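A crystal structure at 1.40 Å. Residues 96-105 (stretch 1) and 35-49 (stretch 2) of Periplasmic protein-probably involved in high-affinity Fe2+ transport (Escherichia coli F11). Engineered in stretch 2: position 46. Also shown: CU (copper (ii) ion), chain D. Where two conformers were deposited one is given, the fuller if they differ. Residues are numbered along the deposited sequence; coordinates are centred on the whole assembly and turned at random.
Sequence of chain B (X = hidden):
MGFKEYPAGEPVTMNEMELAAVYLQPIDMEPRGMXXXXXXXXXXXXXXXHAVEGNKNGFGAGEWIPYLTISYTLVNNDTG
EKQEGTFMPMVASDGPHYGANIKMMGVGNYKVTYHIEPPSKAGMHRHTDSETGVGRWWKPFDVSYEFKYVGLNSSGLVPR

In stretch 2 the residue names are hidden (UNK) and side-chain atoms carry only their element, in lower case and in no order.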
# COMPACT_ATOMS: atom_id res chain seq x y z
N PRO B 96 -7.21 0.73 -4.02
CA PRO B 96 -6.45 1.71 -3.22
C PRO B 96 -6.07 2.95 -4.02
O PRO B 96 -5.95 2.89 -5.24
CB PRO B 96 -5.18 0.92 -2.85
CG PRO B 96 -5.03 -0.08 -3.94
CD PRO B 96 -6.44 -0.49 -4.32
N HIS B 97 -5.88 4.06 -3.31
CA HIS B 97 -5.42 5.32 -3.94
C HIS B 97 -4.82 6.19 -2.88
O HIS B 97 -4.70 5.77 -1.72
CB HIS B 97 -6.60 6.01 -4.67
CG HIS B 97 -7.69 6.47 -3.75
ND1 HIS B 97 -8.91 5.88 -3.71
CD2 HIS B 97 -7.69 7.46 -2.78
CE1 HIS B 97 -9.65 6.49 -2.76
NE2 HIS B 97 -8.91 7.44 -2.18
N TYR B 98 -4.38 7.39 -3.27
CA TYR B 98 -4.02 8.43 -2.29
C TYR B 98 -4.98 9.59 -2.43
O TYR B 98 -5.31 9.96 -3.55
CB TYR B 98 -2.57 8.91 -2.48
CG TYR B 98 -1.57 7.79 -2.42
CD1 TYR B 98 -1.01 7.40 -1.19
CD2 TYR B 98 -1.19 7.11 -3.57
CE1 TYR B 98 -0.09 6.36 -1.12
CE2 TYR B 98 -0.26 6.07 -3.52
CZ TYR B 98 0.27 5.69 -2.29
OH TYR B 98 1.18 4.65 -2.24
N GLY B 99 -5.43 10.17 -1.33
CA GLY B 99 -6.37 11.27 -1.48
C GLY B 99 -6.72 11.99 -0.21
O GLY B 99 -6.17 11.71 0.84
N ALA B 100 -7.62 12.97 -0.35
CA ALA B 100 -8.10 13.78 0.78
C ALA B 100 -9.33 14.56 0.35
O ALA B 100 -9.41 15.03 -0.78
CB ALA B 100 -7.04 14.76 1.28
N ASN B 101 -10.29 14.69 1.26
CA ASN B 101 -11.36 15.68 1.07
C ASN B 101 -10.74 17.07 1.15
O ASN B 101 -9.92 17.35 2.03
CB ASN B 101 -12.40 15.58 2.18
CG ASN B 101 -13.36 14.43 2.00
OD1 ASN B 101 -13.43 13.76 0.95
ND2 ASN B 101 -14.20 14.23 3.02
N ILE B 102 -11.15 17.93 0.23
CA ILE B 102 -10.69 19.30 0.23
C ILE B 102 -11.81 20.27 -0.10
O ILE B 102 -12.78 19.94 -0.79
CB ILE B 102 -9.50 19.52 -0.74
CG1 ILE B 102 -9.95 19.31 -2.17
CG2 ILE B 102 -8.29 18.64 -0.40
CD1 ILE B 102 -8.95 19.86 -3.18
N LYS B 103 -11.65 21.49 0.39
CA LYS B 103 -12.52 22.58 -0.01
C LYS B 103 -11.84 23.25 -1.19
O LYS B 103 -10.67 23.61 -1.10
CB LYS B 103 -12.72 23.56 1.15
CG LYS B 103 -13.76 24.64 0.89
CD LYS B 103 -13.79 25.67 2.01
CE LYS B 103 -14.42 26.96 1.52
NZ LYS B 103 -13.57 27.61 0.49
N MET B 104 -12.56 23.36 -2.30
CA MET B 104 -12.06 24.07 -3.47
C MET B 104 -12.12 25.59 -3.27
O MET B 104 -12.59 26.07 -2.24
CB MET B 104 -12.82 23.61 -4.72
CG MET B 104 -12.48 22.17 -5.12
SD MET B 104 -10.78 21.90 -5.67
CE MET B 104 -10.87 22.52 -7.34
N MET B 105 -11.64 26.33 -4.26
CA MET B 105 -11.53 27.78 -4.16
C MET B 105 -12.31 28.44 -5.29
O MET B 105 -11.83 29.37 -5.96
CB MET B 105 -10.05 28.17 -4.15
CG MET B 105 -9.28 27.43 -3.06
SD MET B 105 -7.52 27.79 -2.97
CE MET B 105 -6.83 26.70 -4.21
N UNK B 35 -9.62 14.17 9.37
CA UNK B 35 -9.60 14.82 8.05
C UNK B 35 -10.76 15.78 7.89
O UNK B 35 -11.55 15.96 8.81
N UNK B 36 -10.88 16.40 6.72
CA UNK B 36 -11.98 17.34 6.48
C UNK B 36 -13.30 16.60 6.29
O UNK B 36 -13.41 15.74 5.42
c UNK B 36 -12.61 19.39 4.96
c UNK B 36 -11.66 18.23 5.27
c UNK B 36 -12.56 20.49 6.02
c UNK B 36 -12.25 19.97 3.60
N UNK B 37 -14.32 16.91 7.12
CA UNK B 37 -15.58 16.20 6.94
C UNK B 37 -16.22 16.47 5.58
O UNK B 37 -16.08 17.58 5.05
c UNK B 37 -14.35 17.85 8.26
c UNK B 37 -15.54 17.39 9.03
c UNK B 37 -16.47 16.75 8.07
N UNK B 38 -16.89 15.48 5.03
CA UNK B 38 -17.53 15.59 3.73
C UNK B 38 -18.42 16.82 3.59
O UNK B 38 -18.44 17.47 2.55
c UNK B 38 -18.33 14.33 3.42
N UNK B 39 -19.17 17.13 4.65
CA UNK B 39 -20.11 18.25 4.61
C UNK B 39 -19.41 19.59 4.47
O UNK B 39 -20.03 20.57 4.03
c UNK B 39 -21.02 18.24 5.83
N UNK B 40 -18.12 19.63 4.82
CA UNK B 40 -17.30 20.85 4.75
C UNK B 40 -16.32 20.87 3.57
O UNK B 40 -15.46 21.76 3.49
c UNK B 40 -15.49 21.05 8.89
c UNK B 40 -17.38 21.37 7.26
n UNK B 40 -14.51 21.66 9.84
c UNK B 40 -16.52 21.04 6.04
c UNK B 40 -16.55 22.01 8.37
N UNK B 41 -16.47 19.89 2.68
CA UNK B 41 -15.59 19.73 1.52
C UNK B 41 -16.38 19.91 0.23
O UNK B 41 -17.62 19.82 0.22
c UNK B 41 -14.95 18.35 1.54
N UNK B 42 -15.66 20.16 -0.86
CA UNK B 42 -16.26 20.25 -2.19
C UNK B 42 -15.97 19.01 -3.02
O UNK B 42 -16.79 18.57 -3.81
o UNK B 42 -17.40 22.90 -1.93
c UNK B 42 -15.73 21.49 -2.91
o UNK B 42 -15.34 23.67 -2.04
c UNK B 42 -16.19 22.79 -2.25
N UNK B 43 -14.76 18.45 -2.86
CA UNK B 43 -14.39 17.27 -3.63
C UNK B 43 -13.51 16.37 -2.76
O UNK B 43 -12.97 16.82 -1.76
c UNK B 43 -13.61 17.61 -4.95
c UNK B 43 -12.19 18.11 -4.67
c UNK B 43 -14.37 18.62 -5.83
N UNK B 44 -13.40 15.11 -3.15
CA UNK B 44 -12.29 14.26 -2.74
C UNK B 44 -11.31 14.30 -3.87
O UNK B 44 -11.66 13.94 -5.00
n UNK B 44 -11.41 12.20 -0.49
c UNK B 44 -11.81 11.94 -1.75
c UNK B 44 -11.18 10.76 -2.12
c UNK B 44 -10.58 11.22 -0.07
c UNK B 44 -12.78 12.83 -2.51
n UNK B 44 -10.43 10.35 -1.08
N UNK B 45 -10.09 14.77 -3.59
CA UNK B 45 -9.04 14.87 -4.59
C UNK B 45 -8.09 13.69 -4.42
O UNK B 45 -7.73 13.33 -3.30
c UNK B 45 -7.62 16.67 -6.84
c UNK B 45 -6.33 17.69 -4.93
c UNK B 45 -8.28 16.20 -4.44
c UNK B 45 -7.12 16.47 -5.41
N UNK B 46 -7.69 13.10 -5.53
CA UNK B 46 -6.96 11.85 -5.50
C UNK B 46 -5.77 11.86 -6.43
O UNK B 46 -5.78 12.51 -7.49
o UNK B 46 -9.21 8.31 -6.37
c UNK B 46 -9.61 8.98 -5.40
c UNK B 46 -8.96 10.30 -5.01
n UNK B 46 -10.58 8.59 -4.63
c UNK B 46 -7.86 10.70 -5.96
N UNK B 47 -4.76 11.07 -6.06
CA UNK B 47 -3.67 10.70 -6.95
C UNK B 47 -3.83 9.24 -7.33
O UNK B 47 -3.91 8.38 -6.44
c UNK B 47 -2.34 10.93 -6.27
N UNK B 48 -3.93 8.98 -8.62
CA UNK B 48 -4.00 7.63 -9.16
C UNK B 48 -2.65 7.31 -9.73
O UNK B 48 -2.20 7.94 -10.69
c UNK B 48 -6.43 7.32 -9.72
c UNK B 48 -5.05 7.52 -10.26
o UNK B 48 -7.39 7.40 -10.52
o UNK B 48 -6.55 7.05 -8.50
N UNK B 49 -2.00 6.32 -9.13
CA UNK B 49 -0.61 6.01 -9.47
C UNK B 49 -0.40 4.50 -9.58
O UNK B 49 -0.58 3.76 -8.61
c UNK B 49 0.38 6.63 -8.46
c UNK B 49 0.88 8.81 -7.22
c UNK B 49 0.22 8.16 -8.41
c UNK B 49 1.81 6.25 -8.83
CU CU D . -9.75 8.47 -0.63
O HOH W 1 -5.26 4.53 -7.51

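Position 35 has no side-chain atoms and a positive phi of 74°, and it touches nothing in stretch 1; it is Gly35. Position 36 carries four carbons forked at the second, pointing toward stretch 1, with one terminal carbon against the backbone where Ile102 meets Lys103. This is Leu36, whose CD2 lies 3.7 Å from Ile102 C, while its backbone O accepts a hydrogen bond from Asn101 ND2 at 2.9 Å. At position 37 three carbons close a ring onto the backbone N and point away: Pro37. Positions 38 and 39 have one carbon each and are Ala38 and Ala39; the CB of the first approaches Asn101 ND2 at 4.2 Å, whereas the second makes no contact. Position 40 bears four carbons in a row ending in nitrogen, an exposed chain whose end leads away from stretch 1. It is Lys40, and its backbone N closes the turn by bonding to Pro37 O at 2.9 Å.

Position 41 has a single carbon, 3.6 Å from Ile102 O and 3.8 Å from Asn101 CB when measured from its CB; it is Ala41. At position 42 there are two carbons, the second carrying two oxygens, one of them close to the backbone of Met104. The carboxylate identifies Asp42: its OD2 accepts a hydrogen bond from Met104 N at 2.8 Å, and its own N donates to Ile102 O at 2.9 Å.

Position 43 shows one carbon carrying two more, packed on Ile102 and Met104. This is Val43, with CG2 3.6 Å from Ile102 CG1. Position 44 has one carbon and a five-membered ring of three carbons and two nitrogens, one nitrogen near Asn101 and the other beside the copper ion: His44. Its ND1 donates to Asn101 OD1 at 2.9 Å, leaving NE2 to bind CU at 2.0 Å. Position 45, four carbons forked at the second, reaches the tip of Ile102 and is Leu45; its CD2 lies 3.8 Å from Ile102 CD1.

Position 46 has three carbons, the third carrying one oxygen and one nitrogen, set over a face of the His97 ring. It is the engineered Gln46, whose CG makes a CH-pi contact 4.1 Å from the His97 ring centroid. Position 47 is a lone carbon facing Tyr98, with CB 4.3 Å from Tyr98 CB: Ala47. At position 48 two carbons end in two oxygens, giving Asp48; a water links its OD1 to Pro96 O. Position 49 has four carbons forked at the first, one arm two carbons long: Ile49.

The contact is an antiparallel strand pairing. Backbone hydrogen bonds run in both directions between Ala100 and Leu45, and between Ile102 and Val43; Ala47 N donates to Tyr98 O at 2.8 Å. Tyr98, Ala100 and Ile102 share an apolar face with Val43, Leu45 and Ala47. Across the strands, His97 NE2 also binds CU at 2.0 Å, so the metal ties both stretches together.

Stretch 2 35-49: GLPAAKADVHLQADI
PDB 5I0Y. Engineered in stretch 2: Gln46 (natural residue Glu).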